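Local coordinates for CMP/dCMP-type deaminase domain-containing protein (Aspergillus oryzae RIB40, PDB 7DRY) that probably deaminates a pyrimidine intermediate of riboflavin biosynthesis, using a zinc ion held in a cytidine-deaminase (CDA) fold, at residues A57-A62 with G103-G108. Sequence-based numbering, arbitrary orientation.
Sequences AGNTHA and GKRLSG. With ZN (zinc ion), chain B; SO4 (sulfate ion), chain C.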
ATOM      1  N   ALA A  57      11.450  11.325   4.728  1.00 12.69           N
ATOM      2  CA  ALA A  57      11.228  12.443   5.641  1.00 13.30           C
ATOM      3  C   ALA A  57       9.819  13.006   5.522  1.00 14.73           C
ATOM      4  O   ALA A  57       9.236  13.047   4.437  1.00 19.42           O
ATOM      5  CB  ALA A  57      12.233  13.556   5.339  1.00 17.76           C
ATOM      6  N   GLY A  58       9.275  13.429   6.652  1.00 16.87           N
ATOM      7  CA  GLY A  58       7.950  14.020   6.674  1.00 19.35           C
ATOM      8  C   GLY A  58       6.851  12.988   6.830  1.00 17.18           C
ATOM      9  O   GLY A  58       7.080  11.811   7.125  1.00 15.56           O
ATOM     10  N   ASN A  59       5.620  13.449   6.609  1.00 17.83           N
ATOM     11  CA  ASN A  59       4.428  12.643   6.867  1.00 16.16           C
ATOM     12  C   ASN A  59       4.123  11.830   5.616  1.00 15.28           C
ATOM     13  O   ASN A  59       3.266  12.179   4.802  1.00 17.46           O
ATOM     14  CB  ASN A  59       3.264  13.553   7.256  1.00 17.46           C
ATOM     15  CG  ASN A  59       2.009  12.787   7.636  1.00 20.51           C
ATOM     16  OD1 ASN A  59       2.003  11.560   7.736  1.00 21.58           O
ATOM     17  ND2 ASN A  59       0.931  13.524   7.866  1.00 19.61           N
ATOM     18  N   THR A  60       4.851  10.730   5.458  1.00 12.88           N
ATOM     19  CA  THR A  60       4.760   9.905   4.261  1.00 11.77           C
ATOM     20  C   THR A  60       4.126   8.555   4.578  1.00 12.63           C
ATOM     21  O   THR A  60       4.411   7.945   5.617  1.00 13.43           O
ATOM     22  CB  THR A  60       6.142   9.692   3.621  1.00 11.37           C
ATOM     23  OG1 THR A  60       7.037   9.106   4.584  1.00 12.86           O
ATOM     24  CG2 THR A  60       6.710  11.011   3.123  1.00 13.85           C
ATOM     25  N   HIS A  61       3.272   8.087   3.674  1.00 11.24           N
ATOM     26  CA  HIS A  61       2.629   6.788   3.803  1.00 12.73           C
ATOM     27  C   HIS A  61       3.455   5.700   3.120  1.00 11.47           C
ATOM     28  O   HIS A  61       4.380   5.971   2.357  1.00 10.74           O
ATOM     29  CB  HIS A  61       1.229   6.842   3.201  1.00 11.50           C
ATOM     30  CG  HIS A  61       0.238   7.561   4.058  1.00 12.58           C
ATOM     31  ND1 HIS A  61      -1.120   7.493   3.837  1.00 14.42           N
ATOM     32  CD2 HIS A  61       0.406   8.382   5.124  1.00 13.54           C
ATOM     33  CE1 HIS A  61      -1.749   8.221   4.743  1.00 16.72           C
ATOM     34  NE2 HIS A  61      -0.845   8.780   5.531  1.00 18.00           N
ATOM     35  N   ALA A  62       3.099   4.439   3.390  1.00 10.37           N
ATOM     36  CA  ALA A  62       3.878   3.317   2.862  1.00  9.62           C
ATOM     37  C   ALA A  62       3.840   3.268   1.339  1.00  9.22           C
ATOM     38  O   ALA A  62       4.880   3.078   0.686  1.00  9.66           O
ATOM     39  CB  ALA A  62       3.339   2.007   3.425  1.00  9.97           C
ATOM     40  N   GLY A 103      -8.007   7.113   0.727  1.00 16.22           N
ATOM     41  CA  GLY A 103      -8.597   7.947  -0.300  1.00 19.31           C
ATOM     42  C   GLY A 103      -8.785   9.376   0.156  1.00 19.22           C
ATOM     43  O   GLY A 103      -9.211  10.240  -0.619  1.00 21.68           O
ATOM     44  N   LYS A 104      -8.471   9.627   1.426  1.00 19.90           N
ATOM     45  CA  LYS A 104      -8.559  10.935   2.050  1.00 22.97           C
ATOM     46  C   LYS A 104      -7.491  10.976   3.131  1.00 21.03           C
ATOM     47  O   LYS A 104      -7.220   9.959   3.776  1.00 21.35           O
ATOM     48  CB  LYS A 104      -9.944  11.144   2.676  1.00 27.45           C
ATOM     49  CG  LYS A 104     -10.166  12.525   3.260  1.00 42.99           C
ATOM     50  CD  LYS A 104     -11.636  12.919   3.213  1.00 53.60           C
ATOM     51  CE  LYS A 104     -11.935  14.054   4.179  1.00 59.71           C
ATOM     52  NZ  LYS A 104     -12.491  13.549   5.465  1.00 59.34           N
ATOM     53  N   ARG A 105      -6.871  12.139   3.313  1.00 21.85           N
ATOM     54  CA  ARG A 105      -5.854  12.312   4.340  1.00 21.54           C
ATOM     55  C   ARG A 105      -6.166  13.550   5.165  1.00 25.43           C
ATOM     56  O   ARG A 105      -6.774  14.502   4.672  1.00 29.02           O
ATOM     57  CB  ARG A 105      -4.443  12.414   3.733  1.00 24.51           C
ATOM     58  CG  ARG A 105      -3.947  11.096   3.178  1.00 22.18           C
ATOM     59  CD  ARG A 105      -2.506  11.175   2.673  1.00 22.17           C
ATOM     60  NE  ARG A 105      -1.581  11.549   3.738  1.00 21.78           N
ATOM     61  CZ  ARG A 105      -0.258  11.493   3.638  1.00 18.02           C
ATOM     62  NH1 ARG A 105       0.493  11.866   4.669  1.00 21.85           N
ATOM     63  NH2 ARG A 105       0.313  11.075   2.515  1.00 16.51           N
ATOM     64  N   LEU A 106      -5.748  13.521   6.434  1.00 26.15           N
ATOM     65  CA  LEU A 106      -5.959  14.674   7.305  1.00 28.28           C
ATOM     66  C   LEU A 106      -5.065  15.835   6.903  1.00 27.36           C
ATOM     67  O   LEU A 106      -5.480  16.998   6.956  1.00 32.37           O
ATOM     68  CB  LEU A 106      -5.713  14.285   8.761  1.00 30.55           C
ATOM     69  CG  LEU A 106      -6.895  13.555   9.389  1.00 34.22           C
ATOM     70  CD1 LEU A 106      -6.562  13.069  10.787  1.00 35.05           C
ATOM     71  CD2 LEU A 106      -8.084  14.483   9.408  1.00 41.10           C
ATOM     72  N   SER A 107      -3.830  15.539   6.516  1.00 29.84           N
ATOM     73  CA  SER A 107      -2.950  16.543   5.949  1.00 31.79           C
ATOM     74  C   SER A 107      -3.411  16.891   4.536  1.00 32.26           C
ATOM     75  O   SER A 107      -4.355  16.307   3.993  1.00 34.83           O
ATOM     76  CB  SER A 107      -1.513  16.030   5.966  1.00 30.58           C
ATOM     77  OG  SER A 107      -1.354  14.960   5.048  1.00 29.21           O
ATOM     78  N   GLY A 108      -2.739  17.862   3.930  1.00 37.26           N
ATOM     79  CA  GLY A 108      -3.056  18.218   2.567  1.00 33.16           C
ATOM     80  C   GLY A 108      -2.409  17.347   1.520  1.00 30.56           C
ATOM     81  O   GLY A 108      -2.495  17.650   0.328  1.00 32.04           O
TER
HETATM   82 ZN    ZN B 300      -2.224   6.546   2.399  1.00 14.13          ZN
HETATM   83  S   SO4 C 301      -2.487  11.941   7.443  1.00 19.78           S
HETATM   84  O1  SO4 C 301      -1.792  10.659   7.251  1.00 22.19           O
HETATM   85  O2  SO4 C 301      -1.931  12.572   8.635  1.00 26.40           O
HETATM   86  O3  SO4 C 301      -2.254  12.796   6.295  1.00 23.28           O
HETATM   87  O4  SO4 C 301      -3.894  11.611   7.592  1.00 23.65           O
HETATM   88  O   HOH W   1      -2.896   4.567   3.824  1.00 16.83           O
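The backbones come nearest at Asn-59 and Ser-107, whose CA atoms lie 8.4 Å apart, and the chain bends at Asn-59 in an inverse gamma turn. Between the loops Arg-105 reaches across, its chain bent at chi3 (60°), and lays its guanidinium flat on one face of the His-61 ring, planes 18° apart and Arg-105 CZ 3.4 Å from His-61 NE2. In the guanidinium plane Arg-105 NH1 donates to Asn-59 O (2.8 Å), meeting that oxygen from above the carbonyl plane, while its NH2 bonds Gln-64 OE1 of helix 62-73; the cation is thus fixed in rotation. His-61, the N-cap of that helix, uses both ring nitrogens: ND1 binds the zinc at 2.0 Å, a site completed by Cys-102, Cys-112 and a water, and NE2 donates to sulfate O1 (2.7 Å). The same anion takes Arg-105 NE on O3 (2.9 Å), where Ser-107 OG and N also converge, Leu-106 N on O4, and Asn-59 ND2 on O2. The sulfate, probably from the crystallisation liquor, thereby bridges both loops. Such a concentration of donors beside the zinc of a CDA-fold deaminase is consistent with a pocket for an anionic group, perhaps a substrate phosphate.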